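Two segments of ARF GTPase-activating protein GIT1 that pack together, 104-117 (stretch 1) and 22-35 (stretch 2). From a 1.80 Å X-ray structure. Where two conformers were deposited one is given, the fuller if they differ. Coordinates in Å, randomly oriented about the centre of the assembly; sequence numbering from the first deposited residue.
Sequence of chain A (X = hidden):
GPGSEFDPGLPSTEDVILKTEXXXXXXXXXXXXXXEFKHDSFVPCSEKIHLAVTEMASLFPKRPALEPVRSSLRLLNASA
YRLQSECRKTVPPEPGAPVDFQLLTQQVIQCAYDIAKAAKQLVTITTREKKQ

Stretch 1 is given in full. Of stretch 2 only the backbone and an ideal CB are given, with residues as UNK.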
# COMPACT_ATOMS: atom_id res chain seq x y z
N LEU A 104 -9.34 -2.58 14.18
CA LEU A 104 -9.52 -2.57 12.73
C LEU A 104 -8.64 -1.52 12.05
O LEU A 104 -7.90 -1.83 11.11
CB LEU A 104 -10.98 -2.31 12.38
CG LEU A 104 -11.25 -2.00 10.91
CD1 LEU A 104 -11.02 -3.23 10.05
CD2 LEU A 104 -12.67 -1.46 10.74
N THR A 105 -8.74 -0.28 12.52
CA THR A 105 -7.97 0.82 11.94
C THR A 105 -6.47 0.56 12.05
O THR A 105 -5.72 0.82 11.11
CB THR A 105 -8.31 2.15 12.63
OG1 THR A 105 -9.71 2.43 12.45
CG2 THR A 105 -7.50 3.29 12.04
N GLN A 106 -6.04 0.03 13.19
CA GLN A 106 -4.64 -0.33 13.37
C GLN A 106 -4.19 -1.32 12.30
O GLN A 106 -3.16 -1.12 11.65
CB GLN A 106 -4.40 -0.91 14.76
CG GLN A 106 -4.51 0.12 15.89
CD GLN A 106 -4.66 -0.53 17.25
OE1 GLN A 106 -4.51 -1.75 17.39
NE2 GLN A 106 -4.97 0.27 18.26
N GLN A 107 -4.96 -2.39 12.12
CA GLN A 107 -4.59 -3.43 11.17
C GLN A 107 -4.60 -2.89 9.74
O GLN A 107 -3.72 -3.22 8.94
CB GLN A 107 -5.54 -4.62 11.29
CG GLN A 107 -5.38 -5.39 12.60
CD GLN A 107 -3.98 -5.95 12.77
OE1 GLN A 107 -3.44 -6.58 11.86
NE2 GLN A 107 -3.39 -5.73 13.93
N VAL A 108 -5.58 -2.06 9.42
CA VAL A 108 -5.70 -1.48 8.09
C VAL A 108 -4.49 -0.60 7.75
O VAL A 108 -3.92 -0.72 6.66
CB VAL A 108 -7.01 -0.66 7.96
CG1 VAL A 108 -6.97 0.24 6.74
CG2 VAL A 108 -8.21 -1.60 7.90
N ILE A 109 -4.09 0.26 8.67
CA ILE A 109 -2.94 1.14 8.43
C ILE A 109 -1.63 0.34 8.34
O ILE A 109 -0.74 0.70 7.57
CB ILE A 109 -2.83 2.23 9.53
CG1 ILE A 109 -4.08 3.11 9.52
CG2 ILE A 109 -1.59 3.09 9.31
CD1 ILE A 109 -4.12 4.13 10.63
N GLN A 110 -1.51 -0.74 9.11
CA GLN A 110 -0.35 -1.62 9.00
C GLN A 110 -0.20 -2.17 7.58
O GLN A 110 0.89 -2.18 7.01
CB GLN A 110 -0.44 -2.78 10.00
CG GLN A 110 -0.35 -2.39 11.46
CD GLN A 110 -0.29 -3.61 12.37
OE1 GLN A 110 0.03 -4.71 11.92
NE2 GLN A 110 -0.60 -3.42 13.65
N CYS A 111 -1.32 -2.63 7.03
CA CYS A 111 -1.34 -3.15 5.66
C CYS A 111 -0.91 -2.11 4.64
O CYS A 111 -0.09 -2.39 3.76
CB CYS A 111 -2.74 -3.66 5.31
SG CYS A 111 -3.25 -5.08 6.28
N ALA A 112 -1.46 -0.90 4.76
CA ALA A 112 -1.14 0.19 3.85
C ALA A 112 0.33 0.57 3.95
O ALA A 112 0.97 0.90 2.95
CB ALA A 112 -2.02 1.39 4.13
N TYR A 113 0.86 0.55 5.17
CA TYR A 113 2.27 0.84 5.41
C TYR A 113 3.17 -0.08 4.60
O TYR A 113 4.11 0.37 3.95
CB TYR A 113 2.60 0.71 6.90
CG TYR A 113 4.07 0.93 7.23
CD1 TYR A 113 4.55 2.20 7.52
CD2 TYR A 113 4.96 -0.14 7.26
CE1 TYR A 113 5.88 2.40 7.82
CE2 TYR A 113 6.29 0.06 7.56
CZ TYR A 113 6.75 1.33 7.84
OH TYR A 113 8.07 1.52 8.15
N ASP A 114 2.88 -1.38 4.65
CA ASP A 114 3.69 -2.37 3.95
C ASP A 114 3.48 -2.31 2.44
O ASP A 114 4.40 -2.62 1.67
CB ASP A 114 3.39 -3.77 4.48
CG ASP A 114 4.14 -4.08 5.76
OD1 ASP A 114 5.13 -3.37 6.05
OD2 ASP A 114 3.76 -5.03 6.47
N ILE A 115 2.28 -1.91 2.00
CA ILE A 115 2.03 -1.73 0.58
C ILE A 115 2.89 -0.58 0.05
O ILE A 115 3.56 -0.72 -0.97
CB ILE A 115 0.55 -1.43 0.28
CG1 ILE A 115 -0.33 -2.63 0.64
CG2 ILE A 115 0.36 -1.09 -1.19
CD1 ILE A 115 -1.81 -2.36 0.51
N ALA A 116 2.87 0.53 0.77
CA ALA A 116 3.70 1.68 0.43
C ALA A 116 5.19 1.33 0.49
O ALA A 116 5.97 1.75 -0.37
CB ALA A 116 3.40 2.85 1.35
N LYS A 117 5.57 0.56 1.51
CA LYS A 117 6.95 0.12 1.67
C LYS A 117 7.43 -0.66 0.45
O LYS A 117 8.50 -0.38 -0.11
CB LYS A 117 7.10 -0.74 2.92
CG LYS A 117 8.53 -1.07 3.31
CD LYS A 117 8.56 -1.92 4.58
CE LYS A 117 9.96 -2.11 5.11
NZ LYS A 117 9.95 -2.89 6.38
N UNK A 22 -0.60 6.15 -8.29
CA UNK A 22 -1.98 5.70 -8.17
C UNK A 22 -2.15 4.91 -6.87
O UNK A 22 -3.18 5.01 -6.21
CB UNK A 22 -2.38 4.85 -9.38
N UNK A 23 -1.14 4.13 -6.52
CA UNK A 23 -1.16 3.38 -5.27
C UNK A 23 -1.13 4.32 -4.07
O UNK A 23 -1.92 4.17 -3.14
CB UNK A 23 0.02 2.41 -5.21
N UNK A 24 -0.24 5.30 -4.09
CA UNK A 24 -0.09 6.22 -2.96
C UNK A 24 -1.32 7.12 -2.81
O UNK A 24 -1.75 7.41 -1.70
CB UNK A 24 1.17 7.07 -3.14
N UNK A 25 -1.88 7.56 -3.94
CA UNK A 25 -3.09 8.38 -3.92
C UNK A 25 -4.24 7.65 -3.23
O UNK A 25 -4.95 8.24 -2.41
CB UNK A 25 -3.49 8.77 -5.34
N UNK A 26 -4.41 6.38 -3.57
CA UNK A 26 -5.48 5.57 -3.00
C UNK A 26 -5.22 5.21 -1.54
O UNK A 26 -6.14 5.13 -0.74
CB UNK A 26 -5.66 4.29 -3.82
N UNK A 27 -3.95 5.00 -1.20
CA UNK A 27 -3.57 4.78 0.19
C UNK A 27 -3.79 6.06 1.00
O UNK A 27 -4.25 6.01 2.14
CB UNK A 27 -2.11 4.33 0.29
N UNK A 28 -3.48 7.20 0.39
CA UNK A 28 -3.70 8.49 1.05
C UNK A 28 -5.18 8.69 1.38
O UNK A 28 -5.52 9.22 2.44
CB UNK A 28 -3.20 9.63 0.17
N UNK A 29 -6.05 8.27 0.48
CA UNK A 29 -7.49 8.41 0.68
C UNK A 29 -7.97 7.47 1.78
O UNK A 29 -8.86 7.81 2.56
CB UNK A 29 -8.24 8.13 -0.62
N UNK A 30 -7.37 6.29 1.85
CA UNK A 30 -7.67 5.33 2.91
C UNK A 30 -7.29 5.88 4.28
O UNK A 30 -8.05 5.76 5.24
CB UNK A 30 -6.94 4.01 2.65
N UNK A 31 -6.11 6.49 4.36
CA UNK A 31 -5.65 7.09 5.60
C UNK A 31 -6.57 8.22 6.04
O UNK A 31 -6.83 8.41 7.23
CB UNK A 31 -4.22 7.61 5.44
N UNK A 32 -7.08 8.97 5.06
CA UNK A 32 -8.01 10.05 5.33
C UNK A 32 -9.31 9.50 5.90
O UNK A 32 -9.89 10.07 6.83
CB UNK A 32 -8.28 10.86 4.06
N UNK A 33 -9.77 8.38 5.34
CA UNK A 33 -10.99 7.74 5.81
C UNK A 33 -10.84 7.27 7.25
O UNK A 33 -11.75 7.43 8.06
CB UNK A 33 -11.36 6.56 4.91
N UNK A 34 -9.69 6.69 7.55
CA UNK A 34 -9.40 6.22 8.90
C UNK A 34 -9.39 7.38 9.89
O UNK A 34 -9.92 7.27 11.00
CB UNK A 34 -8.06 5.49 8.93
N UNK A 35 -8.80 8.50 9.47
CA UNK A 35 -8.67 9.65 10.35
C UNK A 35 -9.99 10.41 10.51
O UNK A 35 -10.22 11.05 11.53
CB UNK A 35 -7.59 10.59 9.82

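Stretch 2 is helical throughout and runs nearly antiparallel to the helix of stretch 1, at 163°, with the axes 10.4 Å apart at closest approach. The surface that stretch 1 offers is mostly aliphatic, so facing positions should favour apolar side chains.

Position 22 has nothing of stretch 1 near its CB. Many residues would suit. It is Gln22, whose OE1 accepts a weak hydrogen bond from position 25.

Position 23 points toward stretch 1. Its ideal CB lies 5.3 Å from Ile115 CG2, which leaves room for a mid-sized apolar group such as valine, leucine or isoleucine. It is Val23, in the t rotamer, with CG1 3.9 Å from Ile115 CG2.

Position 24 points sideways, its CA 6.8 Å from the CA of Ala116. Small or polar residues would fit. It is Thr24, without close contact across the pair.

Positions 25 and 26 are out of reach, and stretch 1 sets no demand. They are Lys25, whose NZ lies 3.3 Å from Gln22 OE1, and Asn26.

Position 27 points toward a shallow site formed by Ala112, Ile115 and Ala116. The two alanines leave space there, and the ideal CB is 4.8 Å from Ala112 CB. A long aliphatic chain, isoleucine, leucine or methionine, would suit. It is Ile27, which has the largest covered area of either stretch. Its CD1 reaches Ile115 CG2 at 3.7 Å, and its CG2 meets Ala112 CB at 3.9 Å.

Positions 28 and 29 are out of reach; polar residues are acceptable. They are Gln28 and Glu29.

Position 30 points toward stretch 1, but no atom there is within 5.5 Å of its ideal CB. A longer apolar chain is needed to close the gap to Val108. Leucine or methionine could do so. It is Leu30, with CD2 3.7 Å from Val108 CG1 and 4.2 Å from Ala112 CB.

Position 31 points sideways. A branched or flexible apolar chain could still bend toward Ile109. It is Leu31, whose CD1 comes within 4.3 Å of Ile109 CD1.

Positions 32 and 33 are unconstrained by stretch 1. They are Arg32, whose NH1 forms a very short 2.4 Å salt bridge with Glu29 OE2, and Ala33.

Position 34 is the tightest. Its ideal CB is already 3.8 Å from Thr105 CG2 and 4.5 Å from Ile109 CD1, which favours a small residue such as alanine, glycine or serine. It is Ala34, and its methyl packs against both.

Position 35 points sideways; a polar residue is suitable. It is Gln35.

Stretch 2, residues 22-35: QVTKNIQELLRAAQ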
# COMPACT_ATOMS: atom_id res chain seq x y z
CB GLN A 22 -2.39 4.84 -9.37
CG GLN A 22 -2.64 5.64 -10.64
CD GLN A 22 -3.85 6.55 -10.51
OE1 GLN A 22 -4.82 6.23 -9.83
NE2 GLN A 22 -3.79 7.69 -11.18
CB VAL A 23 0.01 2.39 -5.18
CG1 VAL A 23 0.11 1.81 -3.78
CG2 VAL A 23 -0.15 1.27 -6.21
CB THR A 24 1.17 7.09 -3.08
OG1 THR A 24 1.14 7.84 -4.31
CG2 THR A 24 2.42 6.22 -3.05
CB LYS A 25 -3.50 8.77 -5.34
CG LYS A 25 -4.69 9.72 -5.38
CD LYS A 25 -5.21 9.92 -6.80
CE LYS A 25 -5.85 8.65 -7.33
NZ LYS A 25 -6.47 8.86 -8.67
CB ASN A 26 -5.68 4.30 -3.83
CG ASN A 26 -6.30 4.58 -5.19
OD1 ASN A 26 -7.06 5.53 -5.35
ND2 ASN A 26 -5.97 3.74 -6.16
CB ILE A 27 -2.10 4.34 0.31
CG1 ILE A 27 -1.94 2.91 -0.21
CG2 ILE A 27 -1.63 4.43 1.76
CD1 ILE A 27 -0.51 2.40 -0.18
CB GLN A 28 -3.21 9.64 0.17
CG GLN A 28 -3.10 10.97 0.90
CD GLN A 28 -1.98 10.98 1.93
OE1 GLN A 28 -0.80 10.94 1.58
NE2 GLN A 28 -2.36 11.02 3.20
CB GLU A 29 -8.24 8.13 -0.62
CG GLU A 29 -9.75 8.29 -0.52
CD GLU A 29 -10.17 9.72 -0.19
OE1 GLU A 29 -9.43 10.66 -0.55
OE2 GLU A 29 -11.25 9.89 0.42
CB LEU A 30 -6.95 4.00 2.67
CG LEU A 30 -7.06 2.97 3.79
CD1 LEU A 30 -8.51 2.56 4.00
CD2 LEU A 30 -6.20 1.76 3.49
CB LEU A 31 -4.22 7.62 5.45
CG LEU A 31 -3.63 8.29 6.69
CD1 LEU A 31 -3.68 7.35 7.88
CD2 LEU A 31 -2.21 8.76 6.42
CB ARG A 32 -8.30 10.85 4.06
CG ARG A 32 -9.14 12.10 4.29
CD ARG A 32 -9.53 12.78 2.98
NE ARG A 32 -10.53 12.01 2.24
CZ ARG A 32 -11.84 12.22 2.32
NH1 ARG A 32 -12.67 11.47 1.61
NH2 ARG A 32 -12.31 13.17 3.11
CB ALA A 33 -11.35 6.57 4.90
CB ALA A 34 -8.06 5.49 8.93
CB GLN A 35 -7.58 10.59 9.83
CG GLN A 35 -6.17 10.04 10.03
CD GLN A 35 -5.10 10.93 9.43
OE1 GLN A 35 -5.26 11.44 8.32
NE2 GLN A 35 -4.01 11.11 10.15
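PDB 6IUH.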